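Local coordinates for periplasmic binding protein (Mycobacterium smegmatis, PDB 4MDY) that probably binds an iron-containing solute outside the membrane and delivers it to an ABC transporter for uptake, at residues P30-L44 against I92-A105. Sequence-based numbering, arbitrary orientation.
Sequences PQRVVSAGLTEQDDL and IAALKPDLIVATNA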
loop_
_atom_site.group_PDB
_atom_site.type_symbol
_atom_site.label_atom_id
_atom_site.label_comp_id
_atom_site.label_asym_id
_atom_site.label_seq_id
_atom_site.Cartn_x
_atom_site.Cartn_y
_atom_site.Cartn_z
ATOM N N PRO A 30 -19.653 12.351 6.397
ATOM C CA PRO A 30 -20.315 11.070 6.599
ATOM C C PRO A 30 -20.138 10.529 8.014
ATOM O O PRO A 30 -19.059 10.625 8.579
ATOM C CB PRO A 30 -19.629 10.164 5.580
ATOM C CG PRO A 30 -18.262 10.746 5.440
ATOM C CD PRO A 30 -18.471 12.227 5.522
ATOM N N GLN A 31 -21.207 9.965 8.561
ATOM C CA GLN A 31 -21.230 9.453 9.939
ATOM C C GLN A 31 -20.888 7.966 10.036
ATOM O O GLN A 31 -20.373 7.515 11.062
ATOM C CB GLN A 31 -22.620 9.664 10.551
ATOM C CG GLN A 31 -23.203 11.055 10.353
ATOM C CD GLN A 31 -22.393 12.122 11.050
ATOM O OE1 GLN A 31 -21.637 12.857 10.413
ATOM N NE2 GLN A 31 -22.534 12.205 12.367
ATOM N N ARG A 32 -21.203 7.212 8.984
ATOM C CA ARG A 32 -21.005 5.771 8.949
ATOM C C ARG A 32 -20.288 5.337 7.665
ATOM O O ARG A 32 -20.921 5.006 6.659
ATOM C CB ARG A 32 -22.358 5.055 9.055
ATOM C CG ARG A 32 -23.051 5.230 10.396
ATOM C CD ARG A 32 -24.395 4.516 10.419
ATOM N NE ARG A 32 -24.271 3.052 10.407
ATOM C CZ ARG A 32 -23.926 2.313 11.460
ATOM N NH1 ARG A 32 -23.650 2.886 12.628
ATOM N NH2 ARG A 32 -23.845 0.992 11.346
ATOM N N VAL A 33 -18.962 5.298 7.718
ATOM C CA VAL A 33 -18.164 4.970 6.548
ATOM C C VAL A 33 -17.724 3.501 6.526
ATOM O O VAL A 33 -17.130 2.994 7.481
ATOM C CB VAL A 33 -16.909 5.868 6.466
ATOM C CG1 VAL A 33 -16.156 5.609 5.173
ATOM C CG2 VAL A 33 -17.291 7.334 6.559
ATOM N N VAL A 34 -18.003 2.839 5.413
ATOM C CA VAL A 34 -17.496 1.506 5.143
ATOM C C VAL A 34 -16.263 1.576 4.240
ATOM O O VAL A 34 -16.310 2.158 3.149
ATOM C CB VAL A 34 -18.570 0.648 4.463
ATOM C CG1 VAL A 34 -17.961 -0.595 3.843
ATOM C CG2 VAL A 34 -19.663 0.293 5.460
ATOM N N SER A 35 -15.170 0.970 4.707
ATOM C CA SER A 35 -13.974 0.775 3.904
ATOM C C SER A 35 -14.051 -0.599 3.239
ATOM O O SER A 35 -13.849 -1.643 3.890
ATOM C CB SER A 35 -12.722 0.883 4.765
ATOM O OG SER A 35 -11.559 0.811 3.959
ATOM N N ALA A 36 -14.350 -0.596 1.942
ATOM C CA ALA A 36 -14.650 -1.819 1.209
ATOM C C ALA A 36 -13.453 -2.394 0.423
ATOM O O ALA A 36 -13.537 -3.507 -0.117
ATOM C CB ALA A 36 -15.841 -1.588 0.284
ATOM N N GLY A 37 -12.342 -1.660 0.379
ATOM C CA GLY A 37 -11.133 -2.139 -0.289
ATOM C C GLY A 37 -10.008 -2.507 0.663
ATOM O O GLY A 37 -10.174 -2.500 1.875
ATOM N N LEU A 38 -8.844 -2.786 0.098
ATOM C CA LEU A 38 -7.751 -3.405 0.828
ATOM C C LEU A 38 -6.900 -2.467 1.677
ATOM O O LEU A 38 -6.229 -2.935 2.596
ATOM C CB LEU A 38 -6.853 -4.171 -0.156
ATOM C CG LEU A 38 -7.568 -5.293 -0.922
ATOM C CD1 LEU A 38 -6.644 -5.948 -1.934
ATOM C CD2 LEU A 38 -8.125 -6.338 0.046
ATOM N N THR A 39 -6.913 -1.162 1.391
ATOM C CA THR A 39 -6.000 -0.227 2.075
ATOM C C THR A 39 -6.619 1.112 2.515
ATOM O O THR A 39 -5.953 1.902 3.188
ATOM C CB THR A 39 -4.785 0.097 1.173
ATOM O OG1 THR A 39 -5.250 0.626 -0.072
ATOM C CG2 THR A 39 -3.930 -1.140 0.910
ATOM N N GLU A 40 -7.880 1.362 2.163
ATOM C CA GLU A 40 -8.508 2.674 2.358
ATOM C C GLU A 40 -8.641 3.092 3.820
ATOM O O GLU A 40 -8.754 4.292 4.115
ATOM C CB GLU A 40 -9.888 2.726 1.690
ATOM C CG GLU A 40 -9.851 2.628 0.173
ATOM C CD GLU A 40 -10.097 1.227 -0.338
ATOM O OE1 GLU A 40 -9.435 0.303 0.166
ATOM O OE2 GLU A 40 -10.944 1.053 -1.246
ATOM N N GLN A 41 -8.644 2.119 4.733
ATOM C CA GLN A 41 -8.763 2.436 6.147
ATOM C C GLN A 41 -7.648 3.362 6.613
ATOM O O GLN A 41 -7.871 4.168 7.498
ATOM C CB GLN A 41 -8.842 1.174 7.027
ATOM C CG GLN A 41 -7.567 0.355 7.169
ATOM C CD GLN A 41 -7.439 -0.742 6.132
ATOM O OE1 GLN A 41 -7.928 -0.617 5.001
ATOM N NE2 GLN A 41 -6.772 -1.823 6.504
ATOM N N ASP A 42 -6.462 3.255 6.018
ATOM C CA ASP A 42 -5.345 4.119 6.408
ATOM C C ASP A 42 -5.583 5.563 5.970
ATOM O O ASP A 42 -5.213 6.491 6.676
ATOM C CB ASP A 42 -4.024 3.612 5.834
ATOM C CG ASP A 42 -3.460 2.411 6.593
ATOM O OD1 ASP A 42 -4.169 1.800 7.430
ATOM O OD2 ASP A 42 -2.285 2.077 6.333
ATOM N N ASP A 43 -6.204 5.760 4.814
ATOM C CA ASP A 43 -6.527 7.127 4.374
ATOM C C ASP A 43 -7.562 7.730 5.319
ATOM O O ASP A 43 -7.407 8.855 5.786
ATOM C CB ASP A 43 -7.064 7.139 2.939
ATOM C CG ASP A 43 -6.078 6.560 1.938
ATOM O OD1 ASP A 43 -5.093 7.250 1.577
ATOM O OD2 ASP A 43 -6.301 5.410 1.506
ATOM N N LEU A 44 -8.609 6.960 5.620
ATOM C CA LEU A 44 -9.677 7.424 6.511
ATOM C C LEU A 44 -9.145 7.754 7.911
ATOM O O LEU A 44 -9.356 8.856 8.438
ATOM C CB LEU A 44 -10.794 6.368 6.571
ATOM C CG LEU A 44 -11.546 6.246 5.235
ATOM C CD1 LEU A 44 -12.345 4.957 5.125
ATOM C CD2 LEU A 44 -12.454 7.454 5.012
ATOM N N ILE A 92 -22.548 -5.201 3.457
ATOM C CA ILE A 92 -22.407 -3.750 3.487
ATOM C C ILE A 92 -23.781 -3.072 3.665
ATOM O O ILE A 92 -23.938 -2.206 4.521
ATOM C CB ILE A 92 -21.631 -3.245 2.249
ATOM C CG1 ILE A 92 -20.179 -3.730 2.332
ATOM C CG2 ILE A 92 -21.679 -1.721 2.170
ATOM C CD1 ILE A 92 -19.410 -3.685 1.034
ATOM N N ALA A 93 -24.777 -3.492 2.889
ATOM C CA ALA A 93 -26.141 -2.969 3.048
ATOM C C ALA A 93 -26.640 -3.082 4.498
ATOM O O ALA A 93 -27.234 -2.143 5.038
ATOM C CB ALA A 93 -27.091 -3.678 2.094
ATOM N N ALA A 94 -26.372 -4.218 5.132
ATOM C CA ALA A 94 -26.786 -4.446 6.523
ATOM C C ALA A 94 -26.086 -3.511 7.516
ATOM O O ALA A 94 -26.603 -3.261 8.595
ATOM C CB ALA A 94 -26.558 -5.900 6.911
ATOM N N LEU A 95 -24.916 -2.995 7.150
ATOM C CA LEU A 95 -24.200 -2.028 7.982
ATOM C C LEU A 95 -24.738 -0.589 7.864
ATOM O O LEU A 95 -24.331 0.288 8.627
ATOM C CB LEU A 95 -22.695 -2.073 7.677
ATOM C CG LEU A 95 -22.005 -3.382 8.080
ATOM C CD1 LEU A 95 -20.681 -3.564 7.350
ATOM C CD2 LEU A 95 -21.801 -3.453 9.587
ATOM N N LYS A 96 -25.652 -0.347 6.924
ATOM C CA LYS A 96 -26.340 0.945 6.822
ATOM C C LYS A 96 -25.369 2.126 6.760
ATOM O O LYS A 96 -25.498 3.082 7.515
ATOM C CB LYS A 96 -27.305 1.138 8.002
ATOM C CG LYS A 96 -28.391 0.083 8.107
ATOM C CD LYS A 96 -29.426 0.259 7.011
ATOM C CE LYS A 96 -30.550 -0.750 7.152
ATOM N NZ LYS A 96 -31.478 -0.695 5.990
ATOM N N PRO A 97 -24.389 2.061 5.859
ATOM C CA PRO A 97 -23.413 3.146 5.799
ATOM C C PRO A 97 -24.027 4.376 5.155
ATOM O O PRO A 97 -25.087 4.276 4.540
ATOM C CB PRO A 97 -22.321 2.568 4.912
ATOM C CG PRO A 97 -23.038 1.631 3.996
ATOM C CD PRO A 97 -24.213 1.092 4.765
ATOM N N ASP A 98 -23.387 5.527 5.322
ATOM C CA ASP A 98 -23.722 6.701 4.511
ATOM C C ASP A 98 -22.598 7.060 3.524
ATOM O O ASP A 98 -22.739 7.985 2.736
ATOM C CB ASP A 98 -24.145 7.896 5.379
ATOM C CG ASP A 98 -23.042 8.407 6.295
ATOM O OD1 ASP A 98 -21.928 7.832 6.324
ATOM O OD2 ASP A 98 -23.302 9.406 7.013
ATOM N N LEU A 99 -21.489 6.318 3.573
ATOM C CA LEU A 99 -20.446 6.408 2.546
ATOM C C LEU A 99 -19.734 5.073 2.418
ATOM O O LEU A 99 -19.363 4.454 3.423
ATOM C CB LEU A 99 -19.421 7.496 2.875
ATOM C CG LEU A 99 -18.355 7.746 1.789
ATOM C CD1 LEU A 99 -18.954 8.394 0.547
ATOM C CD2 LEU A 99 -17.233 8.626 2.313
ATOM N N ILE A 100 -19.545 4.637 1.182
ATOM C CA ILE A 100 -18.808 3.422 0.899
ATOM C C ILE A 100 -17.568 3.799 0.107
ATOM O O ILE A 100 -17.672 4.335 -0.997
ATOM C CB ILE A 100 -19.659 2.410 0.108
ATOM C CG1 ILE A 100 -20.910 2.024 0.913
ATOM C CG2 ILE A 100 -18.852 1.155 -0.202
ATOM C CD1 ILE A 100 -21.978 1.339 0.088
ATOM N N VAL A 101 -16.400 3.520 0.672
ATOM C CA VAL A 101 -15.147 3.782 0.000
ATOM C C VAL A 101 -14.623 2.488 -0.605
ATOM O O VAL A 101 -14.313 1.524 0.118
ATOM C CB VAL A 101 -14.116 4.394 0.961
ATOM C CG1 VAL A 101 -12.830 4.703 0.222
ATOM C CG2 VAL A 101 -14.671 5.660 1.595
ATOM N N ALA A 102 -14.534 2.473 -1.939
ATOM C CA ALA A 102 -14.119 1.288 -2.672
ATOM C C ALA A 102 -13.208 1.643 -3.844
ATOM O O ALA A 102 -13.521 1.381 -5.006
ATOM C CB ALA A 102 -15.335 0.500 -3.143
ATOM N N THR A 103 -12.059 2.225 -3.520
ATOM C CA THR A 103 -11.091 2.625 -4.532
ATOM C C THR A 103 -10.094 1.505 -4.828
ATOM O O THR A 103 -9.485 1.489 -5.892
ATOM C CB THR A 103 -10.318 3.888 -4.092
ATOM O OG1 THR A 103 -9.608 3.620 -2.879
ATOM C CG2 THR A 103 -11.263 5.041 -3.865
ATOM N N ASN A 104 -9.961 0.556 -3.897
ATOM C CA ASN A 104 -8.983 -0.525 -3.989
ATOM C C ASN A 104 -9.655 -1.859 -3.662
ATOM O O ASN A 104 -9.211 -2.598 -2.783
ATOM C CB ASN A 104 -7.833 -0.244 -3.015
ATOM C CG ASN A 104 -6.629 -1.149 -3.227
ATOM O OD1 ASN A 104 -6.522 -1.860 -4.225
ATOM N ND2 ASN A 104 -5.702 -1.106 -2.288
ATOM N N ALA A 105 -10.732 -2.138 -4.390
ATOM C CA ALA A 105 -11.649 -3.235 -4.083
ATOM C C ALA A 105 -12.020 -4.107 -5.300
ATOM O O ALA A 105 -12.834 -5.027 -5.173
ATOM C CB ALA A 105 -12.908 -2.655 -3.454
#
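Glu40 bends sharply at its second torsion (chi2 97°), which brings its carboxylate against the backbone N-H groups of Thr103 and Asn104, while Asp98 holds CG between its own N and carbonyl carbon (chi1 63°), placing its carboxylate against the backbone of Gln31 and Arg32. OE2 of Glu40 accepts from Asn104 N at 2.9 Å, the donor lying well above the carboxylate plane, and more weakly from Thr103 N; OE1 takes the N-H of Thr39. At the start of the strand pair, Gln31 N meets the syn lone pair of Asp98 OD2 at 2.7 Å, and Arg32 N reaches OD1 from above the plane. Between these carboxylates, strands 33-35 and 99-102 run parallel, as in the Rossmann-like lobes of solute-binding proteins, with Val101 N to Val34 O (2.8 Å) almost straight at 172°. Val34 CG2 packs on Pro97 CB (3.5 Å) on the face that also meets Ile92; Val33 and Val101 touch on the other. Side-on, the Arg32 guanidinium grips Leu95 O through NE and NH2, NE being shared with Lys96 O, in the loop linking helix 89-94 to strand 99-102. Asn104 ND2 donates to Thr39 OG1 at 2.8 Å, with the hydroxyl in the plane of the Asn104 amide; Gln137 also bonds that hydroxyl.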